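Side-chain contacts in ethylbenzene dehydrogenase alpha-subunit (Aromatoleum aromaticum, PDB 2IVF), which is the molybdenum-bearing subunit of a three-chain enzyme, a molybdopterin oxidoreductase family member that holds two pterin guanine dinucleotides and an iron-sulfur cluster: residues H230-M235 and S460-M465; Q323-C326 and D330-L333; T207-G212 and K725-D730. All coordinates share one frame; numbering follows the deposited sequence.

Contact 1 (H230-M235 and S460-M465); sequences HTFGKM and SLFLAM
Phe232 drives the edge of its ring into the face of Phe462, a T-shaped pair with centroids 4.8 Å apart and planes inclined at 71°. The point of the edge is CE2 of Phe232, which stands 3.5 Å above the centre of the Phe462 ring; CZ of Phe232 follows beside it, 3.7 Å from Phe462 CD1. Both phenylalanines turn CG away from their own carbonyl carbon (chi1 -53° in Phe232 and -65° in Phe462), and this sends each ring toward the other helix. Thr231 adds a looser touch with its methyl, CG2 lying 4.4 Å from Phe462 CB. The same methyl covers one face of the neighbouring Phe232 ring, while its hydroxyl, OG1, is bonded back to Gly227 O. With the hydroxyl engaged inside its own helix, only carbon atoms meet across the contact. The helix ends with Phe232, and Gly233 leaves it with positive phi. Around the pair, Trp471 makes a second edge-to-face contact with Phe232, and Phe462 packs on Ala228 of helix 226-232 and on Ile444. Phe462 thus links the end of helix 226-232 to strand 440-444, an outer strand of the parallel sheet within this chain.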
ATOM      1  N   HIS A 230     -20.444 -16.765 -15.464  1.00 24.44           N
ATOM      2  CA  HIS A 230     -21.175 -17.962 -15.794  1.00 23.36           C
ATOM      3  C   HIS A 230     -22.593 -18.026 -15.217  1.00 22.42           C
ATOM      4  O   HIS A 230     -23.442 -18.668 -15.792  1.00 22.52           O
ATOM      5  CB  HIS A 230     -20.347 -19.184 -15.463  1.00 23.53           C
ATOM      6  CG  HIS A 230     -19.171 -19.323 -16.386  1.00 25.32           C
ATOM      7  ND1 HIS A 230     -18.104 -20.136 -16.112  1.00 24.54           N
ATOM      8  CD2 HIS A 230     -18.874 -18.687 -17.559  1.00 25.22           C
ATOM      9  CE1 HIS A 230     -17.208 -20.027 -17.084  1.00 28.42           C
ATOM     10  NE2 HIS A 230     -17.652 -19.156 -17.977  1.00 27.02           N
ATOM     11  N   THR A 231     -22.824 -17.296 -14.147  1.00 21.61           N
ATOM     12  CA  THR A 231     -24.135 -17.240 -13.470  1.00 22.36           C
ATOM     13  C   THR A 231     -25.034 -16.197 -14.120  1.00 22.13           C
ATOM     14  O   THR A 231     -26.189 -16.485 -14.488  1.00 22.91           O
ATOM     15  CB  THR A 231     -23.949 -16.909 -11.992  1.00 21.95           C
ATOM     16  OG1 THR A 231     -23.110 -17.910 -11.381  1.00 23.26           O
ATOM     17  CG2 THR A 231     -25.286 -16.833 -11.256  1.00 21.52           C
ATOM     18  N   PHE A 232     -24.484 -15.001 -14.314  1.00 22.09           N
ATOM     19  CA  PHE A 232     -25.237 -13.869 -14.817  1.00 21.50           C
ATOM     20  C   PHE A 232     -24.990 -13.557 -16.306  1.00 21.96           C
ATOM     21  O   PHE A 232     -25.714 -12.738 -16.909  1.00 22.02           O
ATOM     22  CB  PHE A 232     -24.889 -12.645 -14.001  1.00 21.45           C
ATOM     23  CG  PHE A 232     -25.033 -12.835 -12.508  1.00 21.34           C
ATOM     24  CD1 PHE A 232     -26.280 -13.045 -11.938  1.00 22.97           C
ATOM     25  CD2 PHE A 232     -23.920 -12.763 -11.673  1.00 23.01           C
ATOM     26  CE1 PHE A 232     -26.415 -13.172 -10.570  1.00 18.87           C
ATOM     27  CE2 PHE A 232     -24.055 -12.888 -10.290  1.00 22.46           C
ATOM     28  CZ  PHE A 232     -25.308 -13.099  -9.760  1.00 22.30           C
ATOM     29  N   GLY A 233     -23.961 -14.162 -16.881  1.00 21.77           N
ATOM     30  CA  GLY A 233     -23.618 -13.903 -18.287  1.00 21.90           C
ATOM     31  C   GLY A 233     -22.819 -12.621 -18.384  1.00 21.69           C
ATOM     32  O   GLY A 233     -22.535 -12.184 -19.468  1.00 23.37           O
ATOM     33  N   LYS A 234     -22.433 -12.010 -17.251  1.00 22.63           N
ATOM     34  CA  LYS A 234     -21.580 -10.820 -17.302  1.00 22.78           C
ATOM     35  C   LYS A 234     -20.916 -10.567 -15.980  1.00 23.60           C
ATOM     36  O   LYS A 234     -21.331 -11.102 -14.959  1.00 22.93           O
ATOM     37  CB  LYS A 234     -22.368  -9.569 -17.741  1.00 23.65           C
ATOM     38  CG  LYS A 234     -23.320  -8.998 -16.675  1.00 25.25           C
ATOM     39  CD  LYS A 234     -24.585  -9.786 -16.567  1.00 24.33           C
ATOM     40  CE  LYS A 234     -25.644  -9.063 -15.713  1.00 24.11           C
ATOM     41  NZ  LYS A 234     -26.132  -7.767 -16.322  1.00 21.85           N
ATOM     42  N   MET A 235     -19.874  -9.745 -15.996  1.00 23.08           N
ATOM     43  CA  MET A 235     -19.129  -9.485 -14.788  1.00 25.08           C
ATOM     44  C   MET A 235     -18.873  -8.023 -14.547  1.00 23.39           C
ATOM     45  O   MET A 235     -18.399  -7.676 -13.500  1.00 21.97           O
ATOM     46  CB  MET A 235     -17.810 -10.270 -14.746  1.00 25.65           C
ATOM     47  CG  MET A 235     -16.769  -9.847 -15.716  1.00 28.15           C
ATOM     48  SD  MET A 235     -15.248 -10.874 -15.609  1.00 35.26           S
ATOM     49  CE  MET A 235     -15.703 -12.200 -16.711  1.00 32.98           C
ATOM     50  N   SER A 460     -21.141 -20.243  -5.723  1.00 22.01           N
ATOM     51  CA  SER A 460     -21.740 -20.662  -4.473  1.00 22.22           C
ATOM     52  C   SER A 460     -22.160 -19.441  -3.677  1.00 22.36           C
ATOM     53  O   SER A 460     -23.228 -19.420  -3.089  1.00 23.54           O
ATOM     54  CB  SER A 460     -20.764 -21.545  -3.691  1.00 21.57           C
ATOM     55  OG  SER A 460     -20.407 -22.671  -4.416  1.00 23.26           O
ATOM     56  N   LEU A 461     -21.324 -18.408  -3.670  1.00 22.02           N
ATOM     57  CA  LEU A 461     -21.699 -17.132  -3.023  1.00 20.99           C
ATOM     58  C   LEU A 461     -22.917 -16.539  -3.716  1.00 21.07           C
ATOM     59  O   LEU A 461     -23.880 -16.148  -3.066  1.00 20.49           O
ATOM     60  CB  LEU A 461     -20.530 -16.129  -3.050  1.00 20.34           C
ATOM     61  CG  LEU A 461     -20.704 -14.732  -2.423  1.00 21.25           C
ATOM     62  CD1 LEU A 461     -19.302 -14.129  -2.016  1.00 18.61           C
ATOM     63  CD2 LEU A 461     -21.440 -13.775  -3.384  1.00 19.79           C
ATOM     64  N   PHE A 462     -22.933 -16.505  -5.045  1.00 19.99           N
ATOM     65  CA  PHE A 462     -24.129 -16.002  -5.719  1.00 20.51           C
ATOM     66  C   PHE A 462     -25.392 -16.800  -5.473  1.00 20.03           C
ATOM     67  O   PHE A 462     -26.491 -16.234  -5.468  1.00 19.99           O
ATOM     68  CB  PHE A 462     -23.848 -15.807  -7.213  1.00 22.44           C
ATOM     69  CG  PHE A 462     -22.838 -14.758  -7.463  1.00 22.72           C
ATOM     70  CD1 PHE A 462     -22.995 -13.532  -6.868  1.00 24.33           C
ATOM     71  CD2 PHE A 462     -21.721 -14.971  -8.255  1.00 25.99           C
ATOM     72  CE1 PHE A 462     -22.050 -12.496  -7.048  1.00 27.29           C
ATOM     73  CE2 PHE A 462     -20.788 -13.930  -8.435  1.00 27.18           C
ATOM     74  CZ  PHE A 462     -20.945 -12.723  -7.806  1.00 26.83           C
ATOM     75  N   LEU A 463     -25.265 -18.099  -5.220  1.00 20.07           N
ATOM     76  CA  LEU A 463     -26.420 -18.927  -4.885  1.00 20.78           C
ATOM     77  C   LEU A 463     -27.009 -18.488  -3.560  1.00 21.24           C
ATOM     78  O   LEU A 463     -28.199 -18.348  -3.438  1.00 22.59           O
ATOM     79  CB  LEU A 463     -26.035 -20.424  -4.867  1.00 21.85           C
ATOM     80  CG  LEU A 463     -27.147 -21.361  -4.404  1.00 21.58           C
ATOM     81  CD1 LEU A 463     -28.400 -21.230  -5.326  1.00 19.77           C
ATOM     82  CD2 LEU A 463     -26.627 -22.821  -4.332  1.00 20.07           C
ATOM     83  N   ALA A 464     -26.150 -18.186  -2.588  1.00 20.97           N
ATOM     84  CA  ALA A 464     -26.616 -17.660  -1.295  1.00 20.88           C
ATOM     85  C   ALA A 464     -27.272 -16.284  -1.439  1.00 21.32           C
ATOM     86  O   ALA A 464     -28.265 -15.972  -0.751  1.00 21.27           O
ATOM     87  CB  ALA A 464     -25.425 -17.612  -0.286  1.00 20.03           C
ATOM     88  N   MET A 465     -26.686 -15.438  -2.287  1.00 21.55           N
ATOM     89  CA  MET A 465     -27.271 -14.132  -2.583  1.00 21.57           C
ATOM     90  C   MET A 465     -28.616 -14.299  -3.276  1.00 20.63           C
ATOM     91  O   MET A 465     -29.541 -13.581  -2.988  1.00 21.54           O
ATOM     92  CB  MET A 465     -26.333 -13.267  -3.411  1.00 21.31           C
ATOM     93  CG  MET A 465     -25.014 -13.033  -2.737  1.00 22.35           C
ATOM     94  SD  MET A 465     -25.248 -12.250  -1.070  1.00 23.81           S
ATOM     95  CE  MET A 465     -23.846 -12.934  -0.186  1.00 25.61           C
TER

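Contact 2 (Q323-C326 and D330-L333); sequences QFVC and DLPL
Leu331 holds CG beside its backbone N (chi1 -61°, with chi2 at -159°) and Val325 has its chi1 at 149°, some way from a staggered value; these torsions help bring a branch of each residue into touch. The Val325 methyl CG1 sits 3.6 Å from Leu331 CD1 and also lies against the start of the leucine chain, 3.7 Å from CB of Leu331. The other valine methyl, CG2, is more distant, at 4.1 Å from the same Leu331 CD1. Beside this apolar pair Pro332 presents the rim of its ring to the helix backbone. Its CG comes within 3.6 Å of Cys326 O, and its CD is 3.7 Å from Val325 O. Cys326 meets the proline through main-chain atoms, since its CB points away. A type I turn from Asp330 to Leu333, closed by Leu333 N to Asp330 O at 2.8 Å, sets Leu331 and Pro332 at its two central positions, and the Asp330 carboxylate is bonded to the backbone N atoms of Phe814 and Tyr815. Thr329 OG1 joins the two sides, bonding both Val325 O and Leu331 N. Having no N-H, Pro332 cannot donate a hydrogen bond to the carbonyls of Val325 and Cys326, and its ring carbons lie against them in van der Waals contact; the polar link falls to the threonine hydroxyl, and the direct contact rests on methyl packing and on ring methylenes set against carbonyl oxygens.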
ATOM      1  N   GLN A 323     -40.008 -15.897  -3.919  1.00 26.32           N
ATOM      2  CA  GLN A 323     -40.430 -15.108  -5.081  1.00 26.91           C
ATOM      3  C   GLN A 323     -39.244 -14.678  -5.955  1.00 25.97           C
ATOM      4  O   GLN A 323     -39.263 -14.801  -7.174  1.00 26.58           O
ATOM      5  CB  GLN A 323     -41.217 -13.910  -4.580  1.00 27.32           C
ATOM      6  CG  GLN A 323     -42.011 -13.167  -5.630  1.00 30.15           C
ATOM      7  CD  GLN A 323     -43.215 -12.452  -5.022  1.00 33.68           C
ATOM      8  OE1 GLN A 323     -43.574 -12.673  -3.844  1.00 41.31           O
ATOM      9  NE2 GLN A 323     -43.841 -11.589  -5.814  1.00 40.88           N
ATOM     10  N   PHE A 324     -38.202 -14.194  -5.309  1.00 24.88           N
ATOM     11  CA  PHE A 324     -36.988 -13.727  -5.963  1.00 24.35           C
ATOM     12  C   PHE A 324     -36.330 -14.875  -6.687  1.00 23.19           C
ATOM     13  O   PHE A 324     -35.902 -14.735  -7.841  1.00 22.99           O
ATOM     14  CB  PHE A 324     -36.035 -13.154  -4.904  1.00 24.20           C
ATOM     15  CG  PHE A 324     -34.775 -12.526  -5.459  1.00 24.83           C
ATOM     16  CD1 PHE A 324     -33.666 -13.298  -5.804  1.00 24.02           C
ATOM     17  CD2 PHE A 324     -34.687 -11.142  -5.598  1.00 25.61           C
ATOM     18  CE1 PHE A 324     -32.504 -12.721  -6.308  1.00 24.54           C
ATOM     19  CE2 PHE A 324     -33.515 -10.548  -6.080  1.00 26.26           C
ATOM     20  CZ  PHE A 324     -32.421 -11.329  -6.427  1.00 25.59           C
ATOM     21  N   VAL A 325     -36.218 -16.015  -6.007  1.00 22.20           N
ATOM     22  CA  VAL A 325     -35.614 -17.207  -6.610  1.00 22.38           C
ATOM     23  C   VAL A 325     -36.384 -17.647  -7.856  1.00 22.10           C
ATOM     24  O   VAL A 325     -35.824 -17.919  -8.913  1.00 22.84           O
ATOM     25  CB  VAL A 325     -35.501 -18.311  -5.547  1.00 22.81           C
ATOM     26  CG1 VAL A 325     -35.625 -19.714  -6.114  1.00 23.07           C
ATOM     27  CG2 VAL A 325     -34.205 -18.116  -4.765  1.00 23.25           C
ATOM     28  N   CYS A 326     -37.686 -17.660  -7.734  1.00 21.69           N
ATOM     29  CA  CYS A 326     -38.554 -18.085  -8.818  1.00 21.64           C
ATOM     30  C   CYS A 326     -38.505 -17.149  -9.992  1.00 21.14           C
ATOM     31  O   CYS A 326     -38.671 -17.556 -11.124  1.00 21.61           O
ATOM     32  CB  CYS A 326     -39.967 -18.216  -8.285  1.00 21.09           C
ATOM     33  SG  CYS A 326     -40.184 -19.742  -7.363  1.00 22.36           S
ATOM     34  N   ASP A 330     -32.612 -19.811 -12.399  1.00 19.15           N
ATOM     35  CA  ASP A 330     -32.964 -21.049 -13.037  1.00 20.22           C
ATOM     36  C   ASP A 330     -33.446 -22.071 -12.024  1.00 20.43           C
ATOM     37  O   ASP A 330     -33.800 -23.169 -12.412  1.00 19.50           O
ATOM     38  CB  ASP A 330     -31.812 -21.594 -13.889  1.00 20.08           C
ATOM     39  CG  ASP A 330     -30.604 -22.037 -13.082  1.00 21.26           C
ATOM     40  OD1 ASP A 330     -30.439 -21.577 -11.922  1.00 21.61           O
ATOM     41  OD2 ASP A 330     -29.808 -22.853 -13.634  1.00 18.03           O
ATOM     42  N   LEU A 331     -33.498 -21.708 -10.737  1.00 20.01           N
ATOM     43  CA  LEU A 331     -33.895 -22.680  -9.722  1.00 21.22           C
ATOM     44  C   LEU A 331     -35.260 -23.340  -9.987  1.00 21.26           C
ATOM     45  O   LEU A 331     -35.437 -24.510  -9.696  1.00 21.24           O
ATOM     46  CB  LEU A 331     -33.805 -22.103  -8.288  1.00 21.32           C
ATOM     47  CG  LEU A 331     -32.446 -21.636  -7.750  1.00 24.34           C
ATOM     48  CD1 LEU A 331     -32.521 -21.608  -6.219  1.00 27.31           C
ATOM     49  CD2 LEU A 331     -31.290 -22.449  -8.222  1.00 26.89           C
ATOM     50  N   PRO A 332     -36.255 -22.595 -10.507  1.00 21.93           N
ATOM     51  CA  PRO A 332     -37.499 -23.295 -10.877  1.00 20.80           C
ATOM     52  C   PRO A 332     -37.544 -23.937 -12.271  1.00 20.15           C
ATOM     53  O   PRO A 332     -38.569 -24.488 -12.623  1.00 20.41           O
ATOM     54  CB  PRO A 332     -38.540 -22.175 -10.811  1.00 21.38           C
ATOM     55  CG  PRO A 332     -37.789 -20.996 -11.230  1.00 20.99           C
ATOM     56  CD  PRO A 332     -36.412 -21.126 -10.630  1.00 21.74           C
ATOM     57  N   LEU A 333     -36.479 -23.868 -13.066  1.00 19.99           N
ATOM     58  CA  LEU A 333     -36.561 -24.430 -14.414  1.00 19.86           C
ATOM     59  C   LEU A 333     -36.397 -25.931 -14.321  1.00 20.18           C
ATOM     60  O   LEU A 333     -35.641 -26.433 -13.478  1.00 19.84           O
ATOM     61  CB  LEU A 333     -35.523 -23.842 -15.360  1.00 20.12           C
ATOM     62  CG  LEU A 333     -35.710 -22.358 -15.705  1.00 20.67           C
ATOM     63  CD1 LEU A 333     -34.598 -21.873 -16.611  1.00 19.17           C
ATOM     64  CD2 LEU A 333     -37.074 -22.080 -16.380  1.00 17.57           C
TER

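Contact 3 (T207-G212 and K725-D730); sequences TYLMDG and KKFTMD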
ATOM      1  N   THR A 207      -0.344  -1.438 -31.635  1.00 25.35           N
ATOM      2  CA  THR A 207      -0.463  -2.848 -31.945  1.00 25.50           C
ATOM      3  C   THR A 207      -1.571  -3.059 -32.953  1.00 25.29           C
ATOM      4  O   THR A 207      -1.401  -3.727 -33.966  1.00 24.46           O
ATOM      5  CB  THR A 207      -0.683  -3.669 -30.656  1.00 25.94           C
ATOM      6  OG1 THR A 207       0.322  -3.287 -29.692  1.00 28.55           O
ATOM      7  CG2 THR A 207      -0.606  -5.184 -30.986  1.00 25.25           C
ATOM      8  N   TYR A 208      -2.697  -2.406 -32.721  1.00 26.30           N
ATOM      9  CA  TYR A 208      -3.804  -2.442 -33.689  1.00 26.14           C
ATOM     10  C   TYR A 208      -3.417  -1.938 -35.093  1.00 26.33           C
ATOM     11  O   TYR A 208      -3.744  -2.548 -36.145  1.00 26.14           O
ATOM     12  CB  TYR A 208      -4.936  -1.616 -33.102  1.00 27.17           C
ATOM     13  CG  TYR A 208      -6.104  -1.425 -33.992  1.00 28.05           C
ATOM     14  CD1 TYR A 208      -6.683  -2.497 -34.674  1.00 30.49           C
ATOM     15  CD2 TYR A 208      -6.680  -0.160 -34.135  1.00 30.32           C
ATOM     16  CE1 TYR A 208      -7.791  -2.302 -35.474  1.00 28.28           C
ATOM     17  CE2 TYR A 208      -7.773   0.037 -34.941  1.00 30.67           C
ATOM     18  CZ  TYR A 208      -8.329  -1.035 -35.603  1.00 30.32           C
ATOM     19  OH  TYR A 208      -9.424  -0.831 -36.407  1.00 31.20           O
ATOM     20  N   LEU A 209      -2.722  -0.811 -35.150  1.00 25.28           N
ATOM     21  CA  LEU A 209      -2.293  -0.337 -36.452  1.00 24.40           C
ATOM     22  C   LEU A 209      -1.359  -1.345 -37.139  1.00 23.99           C
ATOM     23  O   LEU A 209      -1.389  -1.479 -38.357  1.00 21.79           O
ATOM     24  CB  LEU A 209      -1.632   1.022 -36.332  1.00 24.55           C
ATOM     25  CG  LEU A 209      -2.578   2.198 -36.072  1.00 22.78           C
ATOM     26  CD1 LEU A 209      -1.776   3.488 -35.939  1.00 21.17           C
ATOM     27  CD2 LEU A 209      -3.549   2.331 -37.211  1.00 27.21           C
ATOM     28  N   MET A 210      -0.542  -2.046 -36.353  1.00 23.10           N
ATOM     29  CA  MET A 210       0.450  -2.985 -36.910  1.00 24.98           C
ATOM     30  C   MET A 210      -0.103  -4.395 -37.053  1.00 24.53           C
ATOM     31  O   MET A 210       0.553  -5.292 -37.652  1.00 25.61           O
ATOM     32  CB  MET A 210       1.692  -3.018 -36.021  1.00 24.48           C
ATOM     33  CG  MET A 210       2.426  -1.719 -36.012  1.00 25.84           C
ATOM     34  SD  MET A 210       4.085  -1.876 -35.311  1.00 28.89           S
ATOM     35  CE  MET A 210       3.802  -2.401 -33.697  1.00 23.44           C
ATOM     36  N   ASP A 211      -1.322  -4.573 -36.543  1.00 24.56           N
ATOM     37  CA  ASP A 211      -1.954  -5.885 -36.365  1.00 24.28           C
ATOM     38  C   ASP A 211      -1.044  -6.840 -35.586  1.00 23.56           C
ATOM     39  O   ASP A 211      -0.871  -8.002 -35.953  1.00 22.51           O
ATOM     40  CB  ASP A 211      -2.368  -6.482 -37.717  1.00 24.94           C
ATOM     41  CG  ASP A 211      -3.198  -7.741 -37.552  1.00 26.37           C
ATOM     42  OD1 ASP A 211      -4.001  -7.775 -36.607  1.00 32.22           O
ATOM     43  OD2 ASP A 211      -2.992  -8.706 -38.314  1.00 31.99           O
ATOM     44  N   GLY A 212      -0.421  -6.308 -34.541  1.00 21.93           N
ATOM     45  CA  GLY A 212       0.381  -7.124 -33.627  1.00 22.84           C
ATOM     46  C   GLY A 212      -0.525  -7.885 -32.691  1.00 22.83           C
ATOM     47  O   GLY A 212      -1.749  -7.784 -32.787  1.00 23.19           O
ATOM     48  N   LYS A 725       1.390   8.463 -39.500  1.00 22.73           N
ATOM     49  CA  LYS A 725       0.272   9.379 -39.760  1.00 24.08           C
ATOM     50  C   LYS A 725      -1.022   8.842 -39.134  1.00 23.70           C
ATOM     51  O   LYS A 725      -1.771   9.600 -38.518  1.00 23.74           O
ATOM     52  CB  LYS A 725       0.127   9.755 -41.258  1.00 25.22           C
ATOM     53  CG  LYS A 725      -0.788   8.900 -42.146  1.00 28.03           C
ATOM     54  CD  LYS A 725      -0.774   9.445 -43.597  1.00 27.82           C
ATOM     55  CE  LYS A 725      -1.336   8.405 -44.663  1.00 30.35           C
ATOM     56  NZ  LYS A 725      -1.330   8.857 -46.135  1.00 32.26           N
ATOM     57  N   LYS A 726      -1.251   7.530 -39.230  1.00 23.36           N
ATOM     58  CA  LYS A 726      -2.441   6.936 -38.661  1.00 23.45           C
ATOM     59  C   LYS A 726      -2.423   7.045 -37.155  1.00 22.91           C
ATOM     60  O   LYS A 726      -3.393   7.490 -36.572  1.00 23.02           O
ATOM     61  CB  LYS A 726      -2.600   5.493 -39.129  1.00 23.58           C
ATOM     62  CG  LYS A 726      -3.157   5.447 -40.541  1.00 24.57           C
ATOM     63  CD  LYS A 726      -2.915   4.157 -41.224  1.00 26.80           C
ATOM     64  CE  LYS A 726      -3.748   3.035 -40.678  1.00 31.66           C
ATOM     65  NZ  LYS A 726      -5.202   3.324 -40.693  1.00 34.77           N
ATOM     66  N   PHE A 727      -1.310   6.680 -36.533  1.00 21.69           N
ATOM     67  CA  PHE A 727      -1.182   6.747 -35.095  1.00 22.14           C
ATOM     68  C   PHE A 727      -1.486   8.139 -34.574  1.00 21.33           C
ATOM     69  O   PHE A 727      -2.173   8.284 -33.585  1.00 23.00           O
ATOM     70  CB  PHE A 727       0.215   6.333 -34.653  1.00 22.23           C
ATOM     71  CG  PHE A 727       0.361   6.257 -33.208  1.00 22.65           C
ATOM     72  CD1 PHE A 727      -0.075   5.129 -32.519  1.00 23.08           C
ATOM     73  CD2 PHE A 727       0.881   7.319 -32.494  1.00 24.00           C
ATOM     74  CE1 PHE A 727       0.014   5.069 -31.153  1.00 23.08           C
ATOM     75  CE2 PHE A 727       0.987   7.259 -31.122  1.00 23.49           C
ATOM     76  CZ  PHE A 727       0.534   6.129 -30.447  1.00 21.61           C
ATOM     77  N   THR A 728      -0.919   9.155 -35.192  1.00 21.33           N
ATOM     78  CA  THR A 728      -1.054  10.512 -34.685  1.00 22.18           C
ATOM     79  C   THR A 728      -2.296  11.242 -35.237  1.00 23.52           C
ATOM     80  O   THR A 728      -2.464  12.476 -34.994  1.00 23.81           O
ATOM     81  CB  THR A 728       0.219  11.351 -35.038  1.00 21.92           C
ATOM     82  OG1 THR A 728       0.328  11.483 -36.451  1.00 20.67           O
ATOM     83  CG2 THR A 728       1.516  10.761 -34.471  1.00 21.13           C
ATOM     84  N   MET A 729      -3.136  10.529 -36.011  1.00 23.31           N
ATOM     85  CA  MET A 729      -4.233  11.164 -36.745  1.00 24.01           C
ATOM     86  C   MET A 729      -3.695  12.361 -37.524  1.00 24.88           C
ATOM     87  O   MET A 729      -4.141  13.508 -37.347  1.00 25.59           O
ATOM     88  CB  MET A 729      -5.353  11.612 -35.817  1.00 23.46           C
ATOM     89  CG  MET A 729      -6.085  10.484 -35.129  1.00 23.65           C
ATOM     90  SD  MET A 729      -7.364  11.129 -34.043  1.00 26.49           S
ATOM     91  CE  MET A 729      -7.733   9.745 -32.987  1.00 23.96           C
ATOM     92  N   ASP A 730      -2.703  12.078 -38.355  1.00 25.41           N
ATOM     93  CA  ASP A 730      -2.073  13.071 -39.230  1.00 25.45           C
ATOM     94  C   ASP A 730      -1.604  14.311 -38.463  1.00 25.58           C
ATOM     95  O   ASP A 730      -1.826  15.454 -38.875  1.00 26.12           O
ATOM     96  CB  ASP A 730      -2.999  13.435 -40.392  1.00 25.78           C
ATOM     97  CG  ASP A 730      -2.247  13.966 -41.581  1.00 26.37           C
ATOM     98  OD1 ASP A 730      -1.028  13.671 -41.730  1.00 26.94           O
ATOM     99  OD2 ASP A 730      -2.866  14.725 -42.350  1.00 28.75           O
TER
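Leu209 and Phe727 bring the C-terminal turns of two helices to within 7.3 Å, measured between the CA atoms of Leu209 and Phe727, and both helices end in Schellman motifs. In one, Gly212 N reaches back to Thr207 O at 2.8 Å, with Asp211 as the residue of positive phi; in the other, Asp730 N bonds Lys725 O at 2.7 Å, with Met729 in that role. Between them Leu209 supplies most of the buried surface. Its chain is extended at chi2 (179°), and its two methyls divide the opposing turn. CD1 is pushed against the main chain of Phe727, 3.3 Å from Phe727 N, and touches the first side-chain carbon as well, at 3.7 Å from Phe727 CB. With respect to the aromatic ring this methyl sits at the edge, near the plane. CD2 of Leu209 instead meets the aliphatic part of Lys726, coming 3.5 Å from Lys726 CE. The bend at chi3 (71°) brings CE of the lysine onto the methyl, and that at chi4 (55°) turns NZ back along it, at the exposed border of an otherwise buried contact. Polar bonds run alongside: Arg205 of helix 197-210 grips the carbonyls of both Lys726 and Phe727, and NH1 of Arg718 binds Tyr208 O and Leu209 O, so carbonyls at both helix ends are occupied by guanidinium groups. Phe727 carries the packing onward into helix 687-704, where it meets Trp688, Ile691, Ala692 and Leu695; Met210 reaches Leu695 too, and Thr207 and Met210 rest on strand 186-188. Helix 197-210 thus touches strand 186-188, helix 687-704 and the end of helix 723-727.

Overall arrangement
Contacts 1 and 2 are neighbours, their centres about 14 Å apart, and they touch where Leu463 CD1 meets Leu331 CD1 at 4.2 Å. Helix 454-467 joins them further, since its Leu467 packs on Val325 and Leu331; just beyond that helix, Trp471 meets Phe324 as well, edge-to-face. Contact 3 is remote, its centre about 39 Å from that of contact 1 and about 49 Å from that of contact 2; contacts 1 and 3 flank the chain's centre on opposite sides. Along the chain the loops are nested, contact 2 within contact 1 and both within contact 3. Phe462's side chain lies about 13 Å from a bound pterin guanine dinucleotide (MGD), Phe727's about 13 Å from the second (MD1).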